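Local atomic coordinates of putative fimbrium anchoring subunit Fim4B (Bacteroides ovatus, PDB entry 5CAG), a protein that probably anchors fimbriae to the outer membrane, as a putative lipid-modified subunit of the FimB/Mfa2 family. Residues Gly67-Ile81 with Ser113-Ile127. Numbering follows the deposited sequence.
Sequences GRYSVVVYNYNTESI and SPDSLYVLNIDELKI. With SO4 (sulfate ion), chain D.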
ATOM      1  N   GLY A  67       2.859  30.474   4.060  1.00122.59           N
ATOM      2  CA  GLY A  67       2.450  29.887   5.331  1.00122.32           C
ATOM      3  C   GLY A  67       3.094  28.547   5.627  1.00122.43           C
ATOM      4  O   GLY A  67       3.834  28.008   4.795  1.00119.32           O
ATOM      5  N   ARG A  68       2.828  28.016   6.839  1.00119.14           N
ATOM      6  CA  ARG A  68       3.313  26.706   7.286  1.00116.02           C
ATOM      7  C   ARG A  68       2.294  25.647   6.891  1.00117.61           C
ATOM      8  O   ARG A  68       1.100  25.792   7.194  1.00120.14           O
ATOM      9  CB  ARG A  68       3.550  26.661   8.807  1.00118.44           C
ATOM     10  CG  ARG A  68       4.775  27.406   9.344  1.00130.94           C
ATOM     11  CD  ARG A  68       5.039  27.095  10.823  1.00146.01           C
ATOM     12  NE  ARG A  68       3.816  27.098  11.640  1.00163.00           N
ATOM     13  CZ  ARG A  68       3.388  26.074  12.376  1.00177.63           C
ATOM     14  NH1 ARG A  68       4.100  24.953  12.448  1.00156.92           N
ATOM     15  NH2 ARG A  68       2.253  26.167  13.058  1.00170.16           N
ATOM     16  N   TYR A  69       2.765  24.588   6.222  1.00109.13           N
ATOM     17  CA  TYR A  69       1.937  23.482   5.748  1.00106.59           C
ATOM     18  C   TYR A  69       2.482  22.106   6.075  1.00105.90           C
ATOM     19  O   TYR A  69       3.653  21.942   6.420  1.00106.16           O
ATOM     20  CB  TYR A  69       1.827  23.524   4.213  1.00107.13           C
ATOM     21  CG  TYR A  69       1.202  24.766   3.646  1.00113.13           C
ATOM     22  CD1 TYR A  69      -0.177  24.863   3.483  1.00117.02           C
ATOM     23  CD2 TYR A  69       1.988  25.823   3.204  1.00115.75           C
ATOM     24  CE1 TYR A  69      -0.764  26.010   2.955  1.00121.21           C
ATOM     25  CE2 TYR A  69       1.414  26.979   2.681  1.00120.16           C
ATOM     26  CZ  TYR A  69       0.038  27.063   2.547  1.00129.74           C
ATOM     27  OH  TYR A  69      -0.531  28.188   2.014  1.00133.59           O
ATOM     28  N   SER A  70       1.639  21.108   5.860  1.00 97.85           N
ATOM     29  CA  SER A  70       1.960  19.694   5.868  1.00 93.65           C
ATOM     30  C   SER A  70       1.687  19.275   4.426  1.00 94.92           C
ATOM     31  O   SER A  70       0.716  19.771   3.855  1.00 96.58           O
ATOM     32  CB  SER A  70       1.114  18.956   6.895  1.00 96.02           C
ATOM     33  OG  SER A  70       1.496  19.283   8.219  1.00102.30           O
ATOM     34  N   VAL A  71       2.557  18.495   3.779  1.00 87.40           N
ATOM     35  CA  VAL A  71       2.318  18.193   2.361  1.00 85.72           C
ATOM     36  C   VAL A  71       2.194  16.685   2.111  1.00 87.36           C
ATOM     37  O   VAL A  71       2.853  15.891   2.797  1.00 87.69           O
ATOM     38  CB  VAL A  71       3.432  18.812   1.458  1.00 89.31           C
ATOM     39  CG1 VAL A  71       3.128  18.626  -0.026  1.00 87.92           C
ATOM     40  CG2 VAL A  71       3.645  20.284   1.767  1.00 91.75           C
ATOM     41  N   VAL A  72       1.373  16.303   1.110  1.00 80.65           N
ATOM     42  CA  VAL A  72       1.243  14.914   0.654  1.00 78.58           C
ATOM     43  C   VAL A  72       1.282  14.890  -0.878  1.00 85.37           C
ATOM     44  O   VAL A  72       0.706  15.764  -1.531  1.00 88.04           O
ATOM     45  CB  VAL A  72       0.032  14.086   1.180  1.00 80.74           C
ATOM     46  CG1 VAL A  72       0.090  13.867   2.677  1.00 80.79           C
ATOM     47  CG2 VAL A  72      -1.296  14.686   0.761  1.00 82.03           C
ATOM     48  N   VAL A  73       1.987  13.909  -1.444  1.00 79.57           N
ATOM     49  CA  VAL A  73       2.055  13.708  -2.888  1.00 78.51           C
ATOM     50  C   VAL A  73       1.911  12.234  -3.133  1.00 82.99           C
ATOM     51  O   VAL A  73       2.738  11.450  -2.638  1.00 83.58           O
ATOM     52  CB  VAL A  73       3.324  14.248  -3.583  1.00 81.13           C
ATOM     53  CG1 VAL A  73       3.157  14.186  -5.097  1.00 80.29           C
ATOM     54  CG2 VAL A  73       3.653  15.661  -3.138  1.00 82.54           C
ATOM     55  N   TYR A  74       0.882  11.837  -3.876  1.00 76.89           N
ATOM     56  CA  TYR A  74       0.706  10.428  -4.173  1.00 74.12           C
ATOM     57  C   TYR A  74       0.181  10.279  -5.607  1.00 78.08           C
ATOM     58  O   TYR A  74      -0.330  11.247  -6.168  1.00 78.24           O
ATOM     59  CB  TYR A  74      -0.209   9.770  -3.130  1.00 74.90           C
ATOM     60  CG  TYR A  74      -1.642  10.258  -3.165  1.00 78.70           C
ATOM     61  CD1 TYR A  74      -2.582   9.663  -4.000  1.00 80.19           C
ATOM     62  CD2 TYR A  74      -2.067  11.299  -2.343  1.00 82.11           C
ATOM     63  CE1 TYR A  74      -3.901  10.108  -4.036  1.00 83.99           C
ATOM     64  CE2 TYR A  74      -3.387  11.767  -2.385  1.00 85.30           C
ATOM     65  CZ  TYR A  74      -4.301  11.169  -3.239  1.00 93.95           C
ATOM     66  OH  TYR A  74      -5.610  11.591  -3.294  1.00 99.33           O
ATOM     67  N   ASN A  75       0.335   9.089  -6.205  1.00 73.82           N
ATOM     68  CA  ASN A  75      -0.163   8.836  -7.552  1.00 74.38           C
ATOM     69  C   ASN A  75      -1.670   8.541  -7.481  1.00 82.66           C
ATOM     70  O   ASN A  75      -2.132   7.719  -6.674  1.00 80.97           O
ATOM     71  CB  ASN A  75       0.614   7.722  -8.222  1.00 69.79           C
ATOM     72  CG  ASN A  75       0.629   6.417  -7.475  1.00 84.32           C
ATOM     73  OD1 ASN A  75       1.057   6.324  -6.311  1.00 77.24           O
ATOM     74  ND2 ASN A  75       0.188   5.377  -8.163  1.00 73.28           N
ATOM     75  N   TYR A  76      -2.444   9.240  -8.313  1.00 83.83           N
ATOM     76  CA  TYR A  76      -3.887   9.124  -8.222  1.00 85.49           C
ATOM     77  C   TYR A  76      -4.456   7.908  -8.885  1.00 95.63           C
ATOM     78  O   TYR A  76      -5.337   7.306  -8.274  1.00 98.12           O
ATOM     79  CB  TYR A  76      -4.639  10.378  -8.720  1.00 87.22           C
ATOM     80  CG  TYR A  76      -4.281  10.911 -10.091  1.00 87.49           C
ATOM     81  CD1 TYR A  76      -4.848  10.369 -11.238  1.00 88.91           C
ATOM     82  CD2 TYR A  76      -3.496  12.050 -10.233  1.00 89.31           C
ATOM     83  CE1 TYR A  76      -4.558  10.878 -12.502  1.00 89.34           C
ATOM     84  CE2 TYR A  76      -3.246  12.603 -11.488  1.00 92.18           C
ATOM     85  CZ  TYR A  76      -3.765  12.001 -12.625  1.00 99.43           C
ATOM     86  OH  TYR A  76      -3.520  12.519 -13.878  1.00104.26           O
ATOM     87  N   ASN A  77      -4.022   7.549 -10.104  1.00 94.12           N
ATOM     88  CA  ASN A  77      -4.692   6.457 -10.813  1.00 95.71           C
ATOM     89  C   ASN A  77      -4.201   5.092 -10.410  1.00 97.32           C
ATOM     90  O   ASN A  77      -3.137   4.670 -10.880  1.00 98.28           O
ATOM     91  CB  ASN A  77      -4.569   6.627 -12.328  1.00107.07           C
ATOM     92  CG  ASN A  77      -5.803   6.216 -13.093  1.00146.87           C
ATOM     93  OD1 ASN A  77      -6.950   6.493 -12.691  1.00145.49           O
ATOM     94  ND2 ASN A  77      -5.582   5.602 -14.253  1.00140.92           N
ATOM     95  N   THR A  78      -4.978   4.412  -9.527  1.00 90.61           N
ATOM     96  CA  THR A  78      -4.706   3.068  -9.004  1.00 88.40           C
ATOM     97  C   THR A  78      -5.946   2.224  -9.066  1.00 96.29           C
ATOM     98  O   THR A  78      -7.052   2.741  -8.874  1.00 99.48           O
ATOM     99  CB  THR A  78      -4.125   3.044  -7.563  1.00 84.94           C
ATOM    100  OG1 THR A  78      -4.772   3.950  -6.681  1.00 77.41           O
ATOM    101  CG2 THR A  78      -2.669   3.294  -7.535  1.00 85.64           C
ATOM    102  N   GLU A  79      -5.757   0.917  -9.287  1.00 91.93           N
ATOM    103  CA  GLU A  79      -6.813  -0.082  -9.387  1.00 92.78           C
ATOM    104  C   GLU A  79      -7.423  -0.429  -8.030  1.00 94.20           C
ATOM    105  O   GLU A  79      -8.548  -0.030  -7.722  1.00 96.46           O
ATOM    106  CB  GLU A  79      -6.258  -1.370 -10.042  1.00 94.47           C
ATOM    107  CG  GLU A  79      -5.963  -1.222 -11.525  1.00114.70           C
ATOM    108  CD  GLU A  79      -7.159  -0.774 -12.343  1.00151.51           C
ATOM    109  OE1 GLU A  79      -8.140  -1.550 -12.425  1.00162.99           O
ATOM    110  OE2 GLU A  79      -7.147   0.378 -12.838  1.00146.08           O
ATOM    111  N   SER A  80      -6.687  -1.214  -7.254  1.00 86.96           N
ATOM    112  CA  SER A  80      -7.073  -1.765  -5.969  1.00 85.96           C
ATOM    113  C   SER A  80      -7.163  -0.702  -4.889  1.00 86.05           C
ATOM    114  O   SER A  80      -8.076  -0.761  -4.051  1.00 86.71           O
ATOM    115  CB  SER A  80      -6.059  -2.829  -5.537  1.00 91.06           C
ATOM    116  OG  SER A  80      -5.765  -3.792  -6.541  1.00106.40           O
ATOM    117  N   ILE A  81      -6.191   0.239  -4.892  1.00 78.49           N
ATOM    118  CA  ILE A  81      -6.046   1.274  -3.873  1.00 77.30           C
ATOM    119  C   ILE A  81      -7.065   2.350  -4.035  1.00 82.85           C
ATOM    120  O   ILE A  81      -7.299   2.871  -5.133  1.00 84.67           O
ATOM    121  CB  ILE A  81      -4.619   1.872  -3.783  1.00 78.85           C
ATOM    122  CG1 ILE A  81      -3.598   0.766  -3.428  1.00 76.99           C
ATOM    123  CG2 ILE A  81      -4.561   2.974  -2.717  1.00 80.22           C
ATOM    124  CD1 ILE A  81      -2.259   1.141  -3.590  1.00 78.30           C
ATOM    125  N   SER A 113      -5.010  -7.131  -2.703  1.00 78.65           N
ATOM    126  CA  SER A 113      -3.597  -6.733  -2.546  1.00 77.58           C
ATOM    127  C   SER A 113      -3.412  -5.353  -3.162  1.00 79.82           C
ATOM    128  O   SER A 113      -4.022  -5.064  -4.198  1.00 79.31           O
ATOM    129  CB  SER A 113      -2.626  -7.734  -3.177  1.00 80.42           C
ATOM    130  OG  SER A 113      -3.278  -8.789  -3.868  1.00 90.96           O
ATOM    131  N   PRO A 114      -2.674  -4.454  -2.480  1.00 74.86           N
ATOM    132  CA  PRO A 114      -2.534  -3.092  -2.988  1.00 73.86           C
ATOM    133  C   PRO A 114      -1.642  -3.017  -4.208  1.00 77.51           C
ATOM    134  O   PRO A 114      -0.609  -3.672  -4.235  1.00 76.74           O
ATOM    135  CB  PRO A 114      -1.917  -2.354  -1.806  1.00 75.54           C
ATOM    136  CG  PRO A 114      -1.181  -3.374  -1.066  1.00 79.91           C
ATOM    137  CD  PRO A 114      -1.996  -4.605  -1.179  1.00 76.12           C
ATOM    138  N   ASP A 115      -2.044  -2.227  -5.229  1.00 75.35           N
ATOM    139  CA  ASP A 115      -1.206  -2.040  -6.414  1.00 74.84           C
ATOM    140  C   ASP A 115      -0.151  -0.955  -6.093  1.00 80.19           C
ATOM    141  O   ASP A 115      -0.021  -0.588  -4.921  1.00 80.31           O
ATOM    142  CB  ASP A 115      -2.004  -1.776  -7.697  1.00 76.73           C
ATOM    143  CG  ASP A 115      -3.015  -0.667  -7.678  1.00 85.75           C
ATOM    144  OD1 ASP A 115      -3.754  -0.552  -6.672  1.00 84.36           O
ATOM    145  OD2 ASP A 115      -3.146   0.021  -8.712  1.00 96.84           O
ATOM    146  N   SER A 116       0.671  -0.516  -7.066  1.00 76.25           N
ATOM    147  CA  SER A 116       1.766   0.383  -6.714  1.00 75.29           C
ATOM    148  C   SER A 116       1.314   1.784  -6.282  1.00 76.38           C
ATOM    149  O   SER A 116       0.509   2.423  -6.952  1.00 76.31           O
ATOM    150  CB  SER A 116       2.785   0.457  -7.836  1.00 80.07           C
ATOM    151  OG  SER A 116       3.319  -0.847  -8.016  1.00 92.99           O
ATOM    152  N   LEU A 117       1.806   2.209  -5.097  1.00 70.80           N
ATOM    153  CA  LEU A 117       1.564   3.535  -4.510  1.00 69.07           C
ATOM    154  C   LEU A 117       2.905   4.182  -4.195  1.00 72.27           C
ATOM    155  O   LEU A 117       3.819   3.510  -3.679  1.00 71.37           O
ATOM    156  CB  LEU A 117       0.668   3.479  -3.263  1.00 67.75           C
ATOM    157  CG  LEU A 117       0.237   4.796  -2.656  1.00 70.65           C
ATOM    158  CD1 LEU A 117      -0.802   5.535  -3.520  1.00 69.58           C
ATOM    159  CD2 LEU A 117      -0.300   4.564  -1.317  1.00 72.86           C
ATOM    160  N   TYR A 118       3.032   5.463  -4.603  1.00 68.19           N
ATOM    161  CA  TYR A 118       4.223   6.284  -4.423  1.00 68.32           C
ATOM    162  C   TYR A 118       3.843   7.468  -3.581  1.00 74.18           C
ATOM    163  O   TYR A 118       2.877   8.157  -3.895  1.00 76.35           O
ATOM    164  CB  TYR A 118       4.826   6.702  -5.762  1.00 69.44           C
ATOM    165  CG  TYR A 118       5.055   5.532  -6.684  1.00 70.48           C
ATOM    166  CD1 TYR A 118       6.154   4.693  -6.524  1.00 71.50           C
ATOM    167  CD2 TYR A 118       4.152   5.239  -7.700  1.00 71.74           C
ATOM    168  CE1 TYR A 118       6.356   3.599  -7.369  1.00 72.99           C
ATOM    169  CE2 TYR A 118       4.331   4.136  -8.534  1.00 72.35           C
ATOM    170  CZ  TYR A 118       5.433   3.320  -8.369  1.00 79.37           C
ATOM    171  OH  TYR A 118       5.579   2.256  -9.231  1.00 80.67           O
ATOM    172  N   VAL A 119       4.503   7.634  -2.445  1.00 70.06           N
ATOM    173  CA  VAL A 119       4.131   8.686  -1.516  1.00 70.76           C
ATOM    174  C   VAL A 119       5.337   9.527  -1.121  1.00 75.81           C
ATOM    175  O   VAL A 119       6.462   9.028  -1.017  1.00 75.24           O
ATOM    176  CB  VAL A 119       3.425   8.072  -0.259  1.00 73.82           C
ATOM    177  CG1 VAL A 119       3.284   9.073   0.894  1.00 74.92           C
ATOM    178  CG2 VAL A 119       2.064   7.506  -0.615  1.00 73.20           C
ATOM    179  N   LEU A 120       5.057  10.817  -0.896  1.00 73.50           N
ATOM    180  CA  LEU A 120       5.910  11.807  -0.269  1.00 74.80           C
ATOM    181  C   LEU A 120       5.066  12.522   0.774  1.00 82.76           C
ATOM    182  O   LEU A 120       3.967  12.993   0.450  1.00 83.90           O
ATOM    183  CB  LEU A 120       6.552  12.800  -1.241  1.00 75.14           C
ATOM    184  CG  LEU A 120       7.209  14.006  -0.551  1.00 80.93           C
ATOM    185  CD1 LEU A 120       8.456  13.604   0.198  1.00 81.81           C
ATOM    186  CD2 LEU A 120       7.493  15.101  -1.515  1.00 82.85           C
ATOM    187  N   ASN A 121       5.538  12.558   2.027  1.00 80.97           N
ATOM    188  CA  ASN A 121       4.814  13.291   3.063  1.00 83.34           C
ATOM    189  C   ASN A 121       5.806  14.073   3.919  1.00 91.24           C
ATOM    190  O   ASN A 121       6.767  13.499   4.458  1.00 92.38           O
ATOM    191  CB  ASN A 121       3.895  12.410   3.900  1.00 81.38           C
ATOM    192  CG  ASN A 121       4.584  11.437   4.799  1.00 97.42           C
ATOM    193  OD1 ASN A 121       5.090  10.389   4.365  1.00 97.21           O
ATOM    194  ND2 ASN A 121       4.571  11.755   6.079  1.00 86.34           N
ATOM    195  N   ILE A 122       5.621  15.411   3.939  1.00 87.59           N
ATOM    196  CA  ILE A 122       6.442  16.365   4.689  1.00 87.69           C
ATOM    197  C   ILE A 122       5.573  16.858   5.832  1.00 94.52           C
ATOM    198  O   ILE A 122       4.481  17.369   5.559  1.00 96.41           O
ATOM    199  CB  ILE A 122       6.929  17.520   3.775  1.00 89.83           C
ATOM    200  CG1 ILE A 122       7.696  16.998   2.554  1.00 87.29           C
ATOM    201  CG2 ILE A 122       7.751  18.525   4.566  1.00 92.80           C
ATOM    202  CD1 ILE A 122       7.671  17.925   1.352  1.00 90.84           C
ATOM    203  N   ASP A 123       5.997  16.646   7.099  1.00 90.73           N
ATOM    204  CA  ASP A 123       5.203  17.083   8.247  1.00 92.64           C
ATOM    205  C   ASP A 123       5.148  18.611   8.319  1.00101.73           C
ATOM    206  O   ASP A 123       4.101  19.155   8.673  1.00104.53           O
ATOM    207  CB  ASP A 123       5.721  16.507   9.567  1.00 94.80           C
ATOM    208  CG  ASP A 123       5.497  15.024   9.807  1.00101.25           C
ATOM    209  OD1 ASP A 123       4.603  14.426   9.130  1.00 99.66           O
ATOM    210  OD2 ASP A 123       6.160  14.468  10.713  1.00106.10           O
ATOM    211  N   GLU A 124       6.258  19.308   7.980  1.00 98.70           N
ATOM    212  CA  GLU A 124       6.265  20.773   7.986  1.00100.29           C
ATOM    213  C   GLU A 124       7.172  21.359   6.908  1.00100.66           C
ATOM    214  O   GLU A 124       8.377  21.069   6.883  1.00 99.61           O
ATOM    215  CB  GLU A 124       6.632  21.369   9.352  1.00104.60           C
ATOM    216  CG  GLU A 124       6.134  22.800   9.448  1.00117.97           C
ATOM    217  CD  GLU A 124       6.577  23.597  10.652  1.00140.19           C
ATOM    218  OE1 GLU A 124       6.194  23.237  11.790  1.00145.85           O
ATOM    219  OE2 GLU A 124       7.250  24.631  10.445  1.00125.84           O
ATOM    220  N   LEU A 125       6.556  22.214   6.045  1.00 94.01           N
ATOM    221  CA  LEU A 125       7.156  22.988   4.960  1.00 92.13           C
ATOM    222  C   LEU A 125       6.673  24.429   5.075  1.00100.95           C
ATOM    223  O   LEU A 125       5.465  24.654   5.118  1.00101.97           O
ATOM    224  CB  LEU A 125       6.795  22.395   3.586  1.00 88.68           C
ATOM    225  CG  LEU A 125       7.425  23.066   2.361  1.00 91.45           C
ATOM    226  CD1 LEU A 125       8.899  22.779   2.283  1.00 90.74           C
ATOM    227  CD2 LEU A 125       6.776  22.604   1.089  1.00 89.87           C
ATOM    228  N   LYS A 126       7.604  25.403   5.147  1.00100.05           N
ATOM    229  CA  LYS A 126       7.264  26.823   5.293  1.00102.96           C
ATOM    230  C   LYS A 126       7.504  27.569   3.965  1.00107.85           C
ATOM    231  O   LYS A 126       8.651  27.890   3.627  1.00107.03           O
ATOM    232  CB  LYS A 126       8.074  27.448   6.459  1.00107.49           C
ATOM    233  CG  LYS A 126       7.680  28.871   6.871  1.00122.64           C
ATOM    234  CD  LYS A 126       8.513  29.358   8.056  1.00130.70           C
ATOM    235  CE  LYS A 126       8.370  30.835   8.343  1.00139.94           C
ATOM    236  NZ  LYS A 126       9.471  31.342   9.223  1.00145.22           N
ATOM    237  N   ILE A 127       6.411  27.836   3.214  1.00106.01           N
ATOM    238  CA  ILE A 127       6.475  28.604   1.968  1.00107.52           C
ATOM    239  C   ILE A 127       6.545  30.077   2.363  1.00118.84           C
ATOM    240  O   ILE A 127       5.605  30.604   2.962  1.00121.39           O
ATOM    241  CB  ILE A 127       5.300  28.282   0.991  1.00109.67           C
ATOM    242  CG1 ILE A 127       5.547  26.974   0.256  1.00106.23           C
ATOM    243  CG2 ILE A 127       5.057  29.396  -0.033  1.00112.64           C
ATOM    244  CD1 ILE A 127       4.892  25.883   0.866  1.00114.82           C
TER
HETATM  245  S   SO4 D 403       7.840  -1.109 -10.460  1.00207.07           S
HETATM  246  O1  SO4 D 403       6.526  -1.521 -10.971  1.00206.72           O
HETATM  247  O2  SO4 D 403       8.610  -0.460 -11.515  1.00206.24           O
HETATM  248  O3  SO4 D 403       7.655  -0.186  -9.333  1.00206.71           O
HETATM  249  O4  SO4 D 403       8.584  -2.283 -10.013  1.00207.80           O
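The Asn75 amide and the Tyr118 ring pass each other with their planes 53° apart; the amide bonds to two backbone positions beyond the Val73-Leu120 pair. Asn75 OD1 accepts Tyr118 N at 2.7 Å, and Asn75 ND2 donates to Ser116 O at 3.2 Å, a nearly straight bond with the acceptor close to the amide plane. Asn75 CG sits between backbone N and carbonyl carbon, pointing the amide across the gap. At the Tyr118 ring edge, OH bonds weakly to O3 of a sulfate that Thr30 and Lys146 also hold. At the edge of the Arg68 guanidinium lies the Glu124 carboxylate, steeply turned from it; Arg68 NH1 meets Glu124 OE1 at 2.8 Å in a salt bridge whose hydrogen bond is weak, and OE1 also pairs with Lys44. Asp115 OD2 takes Glu79 N from its syn side at 2.8 Å, while Asp115 OD1 takes Ile81 N at 3.1 Å and, weakly, Ser80 N. Strand 67-75 runs antiparallel to 118-122 at 175°; the partner chain turns a corner at Asp123, and 124-127 lies at 138°. At the beta bulge between Tyr69 and Val71, Ser70 OG donates to Asp123 O at 2.6 Å. Val71 CG2 and Leu125 CD2 touch at 4.0 Å; Trp138 of strand 134-154 packs on Val71, Val73 and Leu120. Backbone bonds thus join neighbouring strands, consistent with a transthyretin-like fold, while the Asn75 amide, donor and acceptor, and the Asp115 carboxylate, acceptor alone, tie backbone groups near the turn.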